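Local coordinates for protein hydroquinone dioxygenase large subunit (Pseudomonas sp., PDB 4ZXA) that forms the large subunit of a two-subunit hydroquinone 1,2-dioxygenase, an iron(II)-dependent cupin enzyme that probably cleaves the ring of hydroquinone with oxygen, at residues Y44-I48 / L60-F66; W82-V88 / Y101-N106; V261-M267 / R290-A296. All coordinates share one frame; numbering follows the deposited sequence. Where two conformers were deposited one is given.

Three contacts in series along the chain illustrate how its N-terminal part joins the sheet carrying part of the metal site. Contacts 1 and 2 are neighbours, their centres about 14 Å apart: Ile61 CG1 packs 3.2 Å from Asp86 OD2, and Phe66 meets the ring of Phe85 edge-to-face. Contact 3 lies across the chain's centre from contact 1, about 32 Å between centres, and holds Glu262 and Phe264 of the cadmium and 4-hydroxybenzonitrile site. Contact 2 comes closer to the site: its nearest atoms are about 8 Å from those of contact 3, and the Val83 side chain about 8 Å from ligand and metal, whereas about 18 Å separates the nearest atoms of contacts 1 and 3.

Contact 1 of 3, residues Y44-I48 / L60-F66; sequences YFARI and LIPADIF
Phe45 to Ile48 and Leu60 to Pro62 belong to the two strands, 45-52 and 55-62, of a beta hairpin, and helix 63-75 springs directly from the second strand, so that Phe66 comes back against the residues of the first. Ala46 and Ile61 form the hydrogen-bonded antiparallel pair: Ile61 N reaches Ala46 O at 2.9 Å in a nearly straight bond (170°), while the return bond from Ala46 N to Ile61 O, at 2.7 Å, is more bent. Ala63 N, just past the N-cap residue Pro62, donates to Tyr44 O at 2.8 Å, tying the first turn of the helix to the end of the hairpin.

The two faces of the hairpin are filled differently. On the Ala46 side, the methyl CB lies over one face of the Phe66 ring, 3.6 Å from its centroid and 23° off the normal, a CH-pi contact displaced toward CG. Phe66 can offer that face because its CG is anti to the backbone N (chi1 -172°). Ile48 CD1 approaches the same ring at CE2, 4.1 Å away, its chain crossing the phenyl group at about a right angle. On the other side Leu60 is shared by two partners: its CD1 rests 3.5 Å from Arg47 CB, and its CG lies 3.8 Å from Phe45 CB. The Phe45 ring turns an edge to Pro62 CA and carries Tyr44 CB over one face.

Strand 37-41 flanks strand 45-52 on the side away from strand 55-62, and Ile48 and Ile61 both pack on Ile89 of strand 89-93. Tyr44 OH is hydrogen-bonded to Glu249 of the second subunit, whose Thr308, Arg286 and Ile251 pack on Phe45, Leu60 and Pro62.

Contact 2 of 3, residues W82-V88 / Y101-N106; sequences WVNFDHV and YAGTFN
Trp82, Tyr101 and Phe105 build an aromatic cluster joining strand 82-84 to the end of strand 97-102, which does not pair with it, and to the type I turn that follows. The indole meets Phe105 edge-to-face: Trp82 NE1 stands over the face of the phenyl ring, toward its rim, 3.2 Å from Phe105 CZ, with the planes 82° apart. The Tyr101 chi1 of 57° sets CG between the backbone N and the carbonyl carbon, bringing OH to the indole edge, 3.5 Å from Trp82 CD1, while Phe105 CD1 sits over the centre of the phenol face. With an alanine here, the edge of Trp82 would lose its hydroxyl neighbour and Phe105 would probably be freer to swing away from the indole.

Farther along, polar bonds take over. Gly103 N donates to Val88 O at 2.6 Å, and a water that donates to the same oxygen accepts from Phe105 N. Asn106 ND2 grips His87 O at 2.8 Å in an almost straight bond (171°); the acceptor lies in the amide plane, but the donor stands above the carbonyl plane. The bend into Val88 is an Asx turn, with Asp86 OD1 taking Val88 N.

Strands 82-84 and 97-102 flank strand 89-93 from opposite sides, and strand 251-257 lies beyond 82-84. Asn106 OD1 caps Leu109 N at the start of helix 107-111.

Contact 3 of 3, residues V261-M267 / R290-A296; sequences VEWFIQM and RAGDVCA. With CD (cadmium ion), chain I; H8N (4-hydroxybenzonitrile), chain J.
Strands 262-266 and 293-296 run antiparallel, their axes at 168°, with Phe264 and Cys295 exchanging two backbone bonds: Phe264 N to Cys295 O and Cys295 N to Phe264 O, both 2.8 Å. Gln266 N continues the pattern to Asp293 O, and at the type II turn from Arg290 to Asp293 the amide of Gly292 closes it by donating to Gln266 O.

One face of this pair is apolar. Ala296 CB sits above the six-membered ring of Trp263, 3.6 Å from its centroid and only 4° off the normal, a CH-pi contact, while Val294 CG1 comes to the edge of the same indole. Ile265 and Val294 run alongside each other, and Ile265 CD1 packs 3.3 Å from Val294 CG2. Beyond them, Asp293 and Val294 pair with a strand of the small subunit, so the sheet runs on into that chain.

On the other face, Glu262 and Phe264 reach the pocket, while Cys295 packs on strand 283-290. With its CG anti to the carbonyl carbon (chi1 -66°) and the rest of the chain extended, Glu262 presents both carboxylate oxygens to the cadmium ion, which is 2.4 Å from OE1 and 2.5 Å from OE2. Phe264 brings CZ to 3.7 Å from CAF of 4-hydroxybenzonitrile. The nitrile nitrogen NAA of this ligand binds the cadmium at 2.3 Å.

His256, Asn258 and His303 supply the remaining protein ligands of the metal, and the aromatic compound is also hydrogen-bonded to Glu248. The bidentate carboxylate and the nitrile thus share one coordination sphere. This is consistent with cadmium standing in for the iron(II) of the active enzyme, and with the nitrile occupying a metal position that a substrate or oxygen might otherwise use.

Contact 1 of 3, residues Y44-I48 / L60-F66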
loop_
_atom_site.group_PDB
_atom_site.type_symbol
_atom_site.label_atom_id
_atom_site.label_comp_id
_atom_site.label_asym_id
_atom_site.label_seq_id
_atom_site.Cartn_x
_atom_site.Cartn_y
_atom_site.Cartn_z
ATOM N N TYR E 44 -7.715 8.869 8.180
ATOM C CA TYR E 44 -6.925 8.149 7.181
ATOM C C TYR E 44 -6.402 6.774 7.623
ATOM O O TYR E 44 -6.218 5.889 6.788
ATOM C CB TYR E 44 -5.725 8.995 6.742
ATOM C CG TYR E 44 -6.013 10.015 5.661
ATOM C CD1 TYR E 44 -5.840 11.374 5.897
ATOM C CD2 TYR E 44 -6.447 9.621 4.408
ATOM C CE1 TYR E 44 -6.084 12.302 4.914
ATOM C CE2 TYR E 44 -6.696 10.545 3.417
ATOM C CZ TYR E 44 -6.515 11.888 3.672
ATOM O OH TYR E 44 -6.769 12.817 2.681
ATOM N N PHE E 45 -6.138 6.593 8.915
ATOM C CA PHE E 45 -5.444 5.389 9.360
ATOM C C PHE E 45 -6.119 4.611 10.479
ATOM O O PHE E 45 -6.663 5.182 11.424
ATOM C CB PHE E 45 -4.018 5.718 9.801
ATOM C CG PHE E 45 -3.299 6.665 8.886
ATOM C CD1 PHE E 45 -2.858 6.247 7.638
ATOM C CD2 PHE E 45 -3.051 7.974 9.276
ATOM C CE1 PHE E 45 -2.196 7.116 6.783
ATOM C CE2 PHE E 45 -2.379 8.851 8.428
ATOM C CZ PHE E 45 -1.954 8.424 7.178
ATOM N N ALA E 46 -6.061 3.289 10.367
ATOM C CA ALA E 46 -6.211 2.435 11.531
ATOM C C ALA E 46 -4.894 2.493 12.295
ATOM O O ALA E 46 -3.812 2.557 11.697
ATOM C CB ALA E 46 -6.520 1.005 11.116
ATOM N N ARG E 47 -4.980 2.476 13.616
ATOM C CA ARG E 47 -3.792 2.533 14.434
ATOM C C ARG E 47 -3.833 1.464 15.503
ATOM O O ARG E 47 -4.820 1.336 16.215
ATOM C CB ARG E 47 -3.676 3.904 15.077
ATOM C CG ARG E 47 -2.534 3.997 16.078
ATOM C CD ARG E 47 -2.551 5.333 16.757
ATOM N NE ARG E 47 -1.421 5.495 17.648
ATOM C CZ ARG E 47 -1.440 6.279 18.719
ATOM N NH1 ARG E 47 -2.545 6.953 19.015
ATOM N NH2 ARG E 47 -0.365 6.378 19.495
ATOM N N ILE E 48 -2.748 0.705 15.617
ATOM C CA ILE E 48 -2.666 -0.384 16.578
ATOM C C ILE E 48 -1.555 -0.088 17.545
ATOM O O ILE E 48 -0.445 0.193 17.121
ATOM C CB ILE E 48 -2.328 -1.723 15.886
ATOM C CG1 ILE E 48 -3.300 -1.984 14.739
ATOM C CG2 ILE E 48 -2.359 -2.885 16.893
ATOM C CD1 ILE E 48 -4.718 -2.062 15.224
ATOM N N LEU E 60 0.633 2.387 11.944
ATOM C CA LEU E 60 -0.473 2.889 11.150
ATOM C C LEU E 60 -0.702 2.021 9.920
ATOM O O LEU E 60 0.244 1.561 9.279
ATOM C CB LEU E 60 -0.216 4.333 10.709
ATOM C CG LEU E 60 -0.627 5.531 11.573
ATOM C CD1 LEU E 60 -1.173 5.124 12.940
ATOM C CD2 LEU E 60 0.543 6.494 11.703
ATOM N N ILE E 61 -1.972 1.801 9.606
ATOM C CA ILE E 61 -2.365 1.176 8.362
ATOM C C ILE E 61 -3.507 1.991 7.756
ATOM O O ILE E 61 -4.492 2.274 8.436
ATOM C CB ILE E 61 -2.816 -0.276 8.589
ATOM C CG1 ILE E 61 -1.715 -1.067 9.296
ATOM C CG2 ILE E 61 -3.203 -0.927 7.283
ATOM C CD1 ILE E 61 -2.157 -2.446 9.749
ATOM N N PRO E 62 -3.372 2.384 6.482
ATOM C CA PRO E 62 -4.436 3.110 5.762
ATOM C C PRO E 62 -5.780 2.399 5.948
ATOM O O PRO E 62 -5.838 1.176 5.815
ATOM C CB PRO E 62 -4.003 3.010 4.299
ATOM C CG PRO E 62 -2.499 2.849 4.370
ATOM C CD PRO E 62 -2.240 2.030 5.609
ATOM N N ALA E 63 -6.834 3.163 6.233
ATOM C CA ALA E 63 -8.106 2.618 6.694
ATOM C C ALA E 63 -8.761 1.677 5.700
ATOM O O ALA E 63 -9.402 0.700 6.099
ATOM C CB ALA E 63 -9.067 3.751 7.062
ATOM N N ASP E 64 -8.632 1.971 4.411
ATOM C CA ASP E 64 -9.207 1.062 3.429
ATOM C C ASP E 64 -8.463 -0.279 3.423
ATOM O O ASP E 64 -9.091 -1.327 3.473
ATOM C CB ASP E 64 -9.306 1.679 2.028
ATOM C CG ASP E 64 -7.967 2.157 1.490
ATOM O OD1 ASP E 64 -6.994 2.255 2.273
ATOM O OD2 ASP E 64 -7.899 2.452 0.267
ATOM N N ILE E 65 -7.135 -0.243 3.397
ATOM C CA ILE E 65 -6.334 -1.464 3.466
ATOM C C ILE E 65 -6.697 -2.280 4.709
ATOM O O ILE E 65 -6.955 -3.494 4.618
ATOM C CB ILE E 65 -4.817 -1.143 3.392
ATOM C CG1 ILE E 65 -4.502 -0.530 2.022
ATOM C CG2 ILE E 65 -3.969 -2.366 3.631
ATOM C CD1 ILE E 65 -3.056 -0.171 1.835
ATOM N N PHE E 66 -6.762 -1.597 5.852
ATOM C CA PHE E 66 -7.102 -2.240 7.116
ATOM C C PHE E 66 -8.463 -2.911 7.087
ATOM O O PHE E 66 -8.593 -4.064 7.498
ATOM C CB PHE E 66 -7.082 -1.244 8.270
ATOM C CG PHE E 66 -7.249 -1.884 9.612
ATOM C CD1 PHE E 66 -8.505 -2.020 10.182
ATOM C CD2 PHE E 66 -6.145 -2.353 10.308
ATOM C CE1 PHE E 66 -8.665 -2.619 11.436
ATOM C CE2 PHE E 66 -6.291 -2.952 11.569
ATOM C CZ PHE E 66 -7.550 -3.079 12.130
#

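Contact 2 of 3, residues W82-V88 / Y101-N106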
loop_
_atom_site.group_PDB
_atom_site.type_symbol
_atom_site.label_atom_id
_atom_site.label_comp_id
_atom_site.label_asym_id
_atom_site.label_seq_id
_atom_site.Cartn_x
_atom_site.Cartn_y
_atom_site.Cartn_z
ATOM N N TRP E 82 -1.308 -18.053 8.780
ATOM C CA TRP E 82 -1.106 -16.651 9.127
ATOM C C TRP E 82 -1.776 -15.716 8.126
ATOM O O TRP E 82 -1.438 -15.715 6.939
ATOM C CB TRP E 82 0.382 -16.310 9.183
ATOM C CG TRP E 82 1.179 -17.027 10.226
ATOM C CD1 TRP E 82 1.733 -16.487 11.355
ATOM C CD2 TRP E 82 1.554 -18.414 10.225
ATOM N NE1 TRP E 82 2.414 -17.454 12.061
ATOM C CE2 TRP E 82 2.318 -18.645 11.385
ATOM C CE3 TRP E 82 1.305 -19.483 9.356
ATOM C CZ2 TRP E 82 2.841 -19.910 11.702
ATOM C CZ3 TRP E 82 1.824 -20.738 9.677
ATOM C CH2 TRP E 82 2.584 -20.936 10.835
ATOM N N VAL E 83 -2.714 -14.909 8.611
ATOM C CA VAL E 83 -3.355 -13.893 7.797
ATOM C C VAL E 83 -2.732 -12.528 8.137
ATOM O O VAL E 83 -2.943 -11.988 9.224
ATOM C CB VAL E 83 -4.852 -13.875 8.077
ATOM C CG1 VAL E 83 -5.537 -12.789 7.262
ATOM C CG2 VAL E 83 -5.469 -15.263 7.812
ATOM N N ASN E 84 -1.939 -11.985 7.219
ATOM C CA ASN E 84 -1.224 -10.755 7.491
ATOM C C ASN E 84 -1.901 -9.552 6.859
ATOM O O ASN E 84 -2.156 -9.534 5.641
ATOM C CB ASN E 84 0.216 -10.849 7.018
ATOM C CG ASN E 84 0.986 -11.949 7.718
ATOM O OD1 ASN E 84 1.130 -13.053 7.189
ATOM N ND2 ASN E 84 1.496 -11.653 8.898
ATOM N N PHE E 85 -2.210 -8.564 7.707
ATOM C CA PHE E 85 -2.858 -7.334 7.285
ATOM C C PHE E 85 -1.818 -6.551 6.534
ATOM O O PHE E 85 -2.111 -5.853 5.580
ATOM C CB PHE E 85 -3.289 -6.524 8.498
ATOM C CG PHE E 85 -4.562 -6.993 9.122
ATOM C CD1 PHE E 85 -4.857 -8.342 9.203
ATOM C CD2 PHE E 85 -5.460 -6.074 9.649
ATOM C CE1 PHE E 85 -6.042 -8.782 9.798
ATOM C CE2 PHE E 85 -6.644 -6.488 10.236
ATOM C CZ PHE E 85 -6.939 -7.857 10.319
ATOM N N ASP E 86 -0.590 -6.665 7.015
ATOM C CA ASP E 86 0.565 -6.044 6.398
ATOM C C ASP E 86 1.777 -6.642 7.096
ATOM O O ASP E 86 1.644 -7.598 7.847
ATOM C CB ASP E 86 0.518 -4.504 6.469
ATOM C CG ASP E 86 0.805 -3.946 7.868
ATOM O OD1 ASP E 86 1.137 -4.718 8.805
ATOM O OD2 ASP E 86 0.718 -2.710 8.027
ATOM N N HIS E 87 2.962 -6.100 6.853
ATOM C CA HIS E 87 4.174 -6.744 7.345
ATOM C C HIS E 87 4.394 -6.602 8.853
ATOM O O HIS E 87 5.413 -7.049 9.381
ATOM C CB HIS E 87 5.396 -6.272 6.555
ATOM C CG HIS E 87 5.386 -6.719 5.128
ATOM N ND1 HIS E 87 4.779 -5.996 4.125
ATOM C CD2 HIS E 87 5.890 -7.831 4.542
ATOM C CE1 HIS E 87 4.917 -6.638 2.978
ATOM N NE2 HIS E 87 5.590 -7.752 3.204
ATOM N N VAL E 88 3.438 -5.991 9.541
ATOM C CA VAL E 88 3.513 -5.884 10.992
ATOM C C VAL E 88 2.380 -6.632 11.691
ATOM O O VAL E 88 2.620 -7.370 12.636
ATOM C CB VAL E 88 3.516 -4.409 11.434
ATOM C CG1 VAL E 88 3.511 -4.300 12.941
ATOM C CG2 VAL E 88 4.727 -3.709 10.849
ATOM N N TYR E 101 -0.915 -10.722 16.610
ATOM C CA TYR E 101 0.482 -10.328 16.741
ATOM C C TYR E 101 0.833 -9.043 16.001
ATOM O O TYR E 101 0.188 -8.674 15.020
ATOM C CB TYR E 101 1.404 -11.447 16.266
ATOM C CG TYR E 101 1.150 -11.903 14.837
ATOM C CD1 TYR E 101 0.358 -13.015 14.577
ATOM C CD2 TYR E 101 1.719 -11.238 13.756
ATOM C CE1 TYR E 101 0.135 -13.454 13.295
ATOM C CE2 TYR E 101 1.496 -11.670 12.451
ATOM C CZ TYR E 101 0.699 -12.776 12.236
ATOM O OH TYR E 101 0.458 -13.217 10.962
ATOM N N ALA E 102 1.874 -8.373 16.484
ATOM C CA ALA E 102 2.403 -7.166 15.858
ATOM C C ALA E 102 3.903 -7.304 15.760
ATOM O O ALA E 102 4.598 -7.203 16.768
ATOM C CB ALA E 102 2.045 -5.916 16.673
ATOM N N GLY E 103 4.401 -7.533 14.547
ATOM C CA GLY E 103 5.828 -7.612 14.301
ATOM C C GLY E 103 6.428 -8.958 14.663
ATOM O O GLY E 103 7.605 -9.216 14.444
ATOM N N THR E 104 5.621 -9.836 15.225
ATOM C CA THR E 104 6.165 -11.082 15.729
ATOM C C THR E 104 6.778 -11.909 14.609
ATOM O O THR E 104 7.786 -12.584 14.799
ATOM C CB THR E 104 5.098 -11.888 16.464
ATOM O OG1 THR E 104 4.736 -11.184 17.651
ATOM C CG2 THR E 104 5.627 -13.280 16.825
ATOM N N PHE E 105 6.167 -11.853 13.440
ATOM C CA PHE E 105 6.667 -12.616 12.309
ATOM C C PHE E 105 7.349 -11.710 11.312
ATOM O O PHE E 105 7.211 -11.868 10.106
ATOM C CB PHE E 105 5.540 -13.422 11.695
ATOM C CG PHE E 105 4.932 -14.372 12.666
ATOM C CD1 PHE E 105 3.730 -14.075 13.288
ATOM C CD2 PHE E 105 5.612 -15.528 13.037
ATOM C CE1 PHE E 105 3.181 -14.948 14.231
ATOM C CE2 PHE E 105 5.073 -16.410 13.983
ATOM C CZ PHE E 105 3.856 -16.117 14.582
ATOM N N ASN E 106 8.106 -10.764 11.862
ATOM C CA ASN E 106 8.839 -9.777 11.090
ATOM C C ASN E 106 10.281 -9.739 11.580
ATOM O O ASN E 106 10.588 -9.112 12.601
ATOM C CB ASN E 106 8.168 -8.410 11.239
ATOM C CG ASN E 106 8.902 -7.315 10.515
ATOM O OD1 ASN E 106 10.101 -7.079 10.742
ATOM N ND2 ASN E 106 8.180 -6.617 9.638
HETATM O O HOH W 1 5.073 -10.408 8.948
HETATM O O HOH W 2 4.528 -9.623 12.112
#

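Contact 3 of 3, residues V261-M267 / R290-A296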
loop_
_atom_site.group_PDB
_atom_site.type_symbol
_atom_site.label_atom_id
_atom_site.label_comp_id
_atom_site.label_asym_id
_atom_site.label_seq_id
_atom_site.Cartn_x
_atom_site.Cartn_y
_atom_site.Cartn_z
ATOM N N VAL E 261 -0.961 -27.537 2.164
ATOM C CA VAL E 261 -0.856 -27.303 0.735
ATOM C C VAL E 261 -2.214 -26.783 0.238
ATOM O O VAL E 261 -3.264 -27.276 0.665
ATOM C CB VAL E 261 -0.490 -28.610 -0.010
ATOM C CG1 VAL E 261 -0.650 -28.437 -1.518
ATOM C CG2 VAL E 261 0.929 -29.052 0.323
ATOM N N GLU E 262 -2.194 -25.784 -0.644
ATOM C CA GLU E 262 -3.412 -25.304 -1.293
ATOM C C GLU E 262 -3.349 -25.582 -2.782
ATOM O O GLU E 262 -2.251 -25.615 -3.351
ATOM C CB GLU E 262 -3.569 -23.803 -1.109
ATOM C CG GLU E 262 -3.801 -23.381 0.307
ATOM C CD GLU E 262 -3.494 -21.917 0.526
ATOM O OE1 GLU E 262 -2.773 -21.336 -0.320
ATOM O OE2 GLU E 262 -3.975 -21.353 1.530
ATOM N N TRP E 263 -4.517 -25.761 -3.409
ATOM C CA TRP E 263 -4.594 -25.920 -4.860
ATOM C C TRP E 263 -5.416 -24.810 -5.519
ATOM O O TRP E 263 -6.543 -24.517 -5.115
ATOM C CB TRP E 263 -5.146 -27.293 -5.235
ATOM C CG TRP E 263 -4.223 -28.422 -4.874
ATOM C CD1 TRP E 263 -4.114 -29.036 -3.655
ATOM C CD2 TRP E 263 -3.284 -29.083 -5.738
ATOM N NE1 TRP E 263 -3.164 -30.039 -3.708
ATOM C CE2 TRP E 263 -2.641 -30.084 -4.974
ATOM C CE3 TRP E 263 -2.933 -28.941 -7.084
ATOM C CZ2 TRP E 263 -1.667 -30.921 -5.512
ATOM C CZ3 TRP E 263 -1.967 -29.765 -7.610
ATOM C CH2 TRP E 263 -1.348 -30.747 -6.831
ATOM N N PHE E 264 -4.827 -24.188 -6.534
ATOM C CA PHE E 264 -5.490 -23.154 -7.313
ATOM C C PHE E 264 -5.695 -23.649 -8.760
ATOM O O PHE E 264 -4.739 -24.088 -9.403
ATOM C CB PHE E 264 -4.625 -21.888 -7.336
ATOM C CG PHE E 264 -4.486 -21.190 -6.005
ATOM C CD1 PHE E 264 -5.338 -21.473 -4.949
ATOM C CD2 PHE E 264 -3.510 -20.217 -5.820
ATOM C CE1 PHE E 264 -5.209 -20.814 -3.721
ATOM C CE2 PHE E 264 -3.378 -19.549 -4.596
ATOM C CZ PHE E 264 -4.232 -19.854 -3.545
ATOM N N ILE E 265 -6.930 -23.608 -9.264
ATOM C CA ILE E 265 -7.190 -23.823 -10.697
ATOM C C ILE E 265 -7.752 -22.550 -11.308
ATOM O O ILE E 265 -8.897 -22.177 -11.019
ATOM C CB ILE E 265 -8.264 -24.867 -10.948
ATOM C CG1 ILE E 265 -8.089 -26.086 -10.034
ATOM C CG2 ILE E 265 -8.282 -25.246 -12.429
ATOM C CD1 ILE E 265 -7.182 -27.137 -10.564
ATOM N N GLN E 266 -6.966 -21.883 -12.149
ATOM C CA GLN E 266 -7.390 -20.602 -12.712
ATOM C C GLN E 266 -8.400 -20.818 -13.853
ATOM O O GLN E 266 -8.082 -21.446 -14.866
ATOM C CB GLN E 266 -6.170 -19.782 -13.166
ATOM C CG GLN E 266 -6.476 -18.349 -13.581
ATOM C CD GLN E 266 -6.898 -17.488 -12.407
ATOM O OE1 GLN E 266 -6.399 -17.663 -11.299
ATOM N NE2 GLN E 266 -7.825 -16.557 -12.637
ATOM N N MET E 267 -9.618 -20.308 -13.695
ATOM C CA MET E 267 -10.671 -20.638 -14.656
ATOM C C MET E 267 -10.847 -19.603 -15.763
ATOM O O MET E 267 -11.148 -19.958 -16.906
ATOM C CB MET E 267 -12.004 -20.935 -13.955
ATOM C CG MET E 267 -12.004 -22.262 -13.232
ATOM S SD MET E 267 -13.596 -22.704 -12.507
ATOM C CE MET E 267 -13.986 -21.218 -11.598
ATOM N N ARG E 290 -2.736 -18.543 -15.793
ATOM C CA ARG E 290 -3.624 -18.244 -16.901
ATOM C C ARG E 290 -4.757 -19.254 -16.962
ATOM O O ARG E 290 -4.722 -20.287 -16.291
ATOM C CB ARG E 290 -2.838 -18.249 -18.213
ATOM C CG ARG E 290 -1.615 -17.348 -18.188
ATOM C CD ARG E 290 -1.051 -17.100 -19.576
ATOM N NE ARG E 290 -0.120 -15.978 -19.534
ATOM C CZ ARG E 290 1.173 -16.051 -19.830
ATOM N NH1 ARG E 290 1.717 -17.197 -20.232
ATOM N NH2 ARG E 290 1.924 -14.964 -19.731
ATOM N N ALA E 291 -5.758 -18.952 -17.774
ATOM C CA ALA E 291 -6.947 -19.790 -17.868
ATOM C C ALA E 291 -6.567 -21.253 -18.085
ATOM O O ALA E 291 -5.829 -21.585 -19.030
ATOM C CB ALA E 291 -7.864 -19.291 -18.990
ATOM N N GLY E 292 -7.071 -22.121 -17.207
ATOM C CA GLY E 292 -6.740 -23.533 -17.259
ATOM C C GLY E 292 -5.562 -23.989 -16.407
ATOM O O GLY E 292 -5.363 -25.180 -16.225
ATOM N N ASP E 293 -4.774 -23.061 -15.879
ATOM C CA ASP E 293 -3.651 -23.452 -15.025
ATOM C C ASP E 293 -4.049 -24.079 -13.673
ATOM O O ASP E 293 -5.059 -23.708 -13.050
ATOM C CB ASP E 293 -2.694 -22.286 -14.802
ATOM C CG ASP E 293 -1.974 -21.871 -16.073
ATOM O OD1 ASP E 293 -1.966 -22.656 -17.050
ATOM O OD2 ASP E 293 -1.400 -20.759 -16.090
ATOM N N VAL E 294 -3.232 -25.047 -13.256
ATOM C CA VAL E 294 -3.373 -25.756 -11.991
ATOM C C VAL E 294 -2.071 -25.645 -11.197
ATOM O O VAL E 294 -0.992 -25.967 -11.697
ATOM C CB VAL E 294 -3.640 -27.246 -12.212
ATOM C CG1 VAL E 294 -3.673 -27.956 -10.875
ATOM C CG2 VAL E 294 -4.929 -27.435 -12.953
ATOM N N CYS E 295 -2.173 -25.192 -9.960
ATOM C CA CYS E 295 -0.983 -24.951 -9.165
ATOM C C CYS E 295 -1.215 -25.359 -7.712
ATOM O O CYS E 295 -2.284 -25.112 -7.142
ATOM C CB CYS E 295 -0.590 -23.477 -9.250
ATOM S SG CYS E 295 0.944 -23.029 -8.379
ATOM N N ALA E 296 -0.207 -26.010 -7.138
ATOM C CA ALA E 296 -0.169 -26.323 -5.719
ATOM C C ALA E 296 0.660 -25.256 -5.007
ATOM O O ALA E 296 1.821 -25.030 -5.340
ATOM C CB ALA E 296 0.429 -27.719 -5.487
HETATM CD CD CD I . -2.582 -19.360 1.035
HETATM N NAA H8N J . -4.506 -18.186 0.410
HETATM C CAC H8N J . -5.410 -17.740 -0.128
HETATM C CAI H8N J . -6.577 -17.175 -0.867
HETATM C CAF H8N J . -6.572 -17.242 -2.255
HETATM C CAD H8N J . -7.640 -16.724 -2.981
HETATM C CAH H8N J . -8.689 -16.150 -2.280
HETATM O OAB H8N J . -9.740 -15.625 -2.984
HETATM C CAE H8N J . -8.697 -16.080 -0.891
HETATM C CAG H8N J . -7.629 -16.602 -0.177
#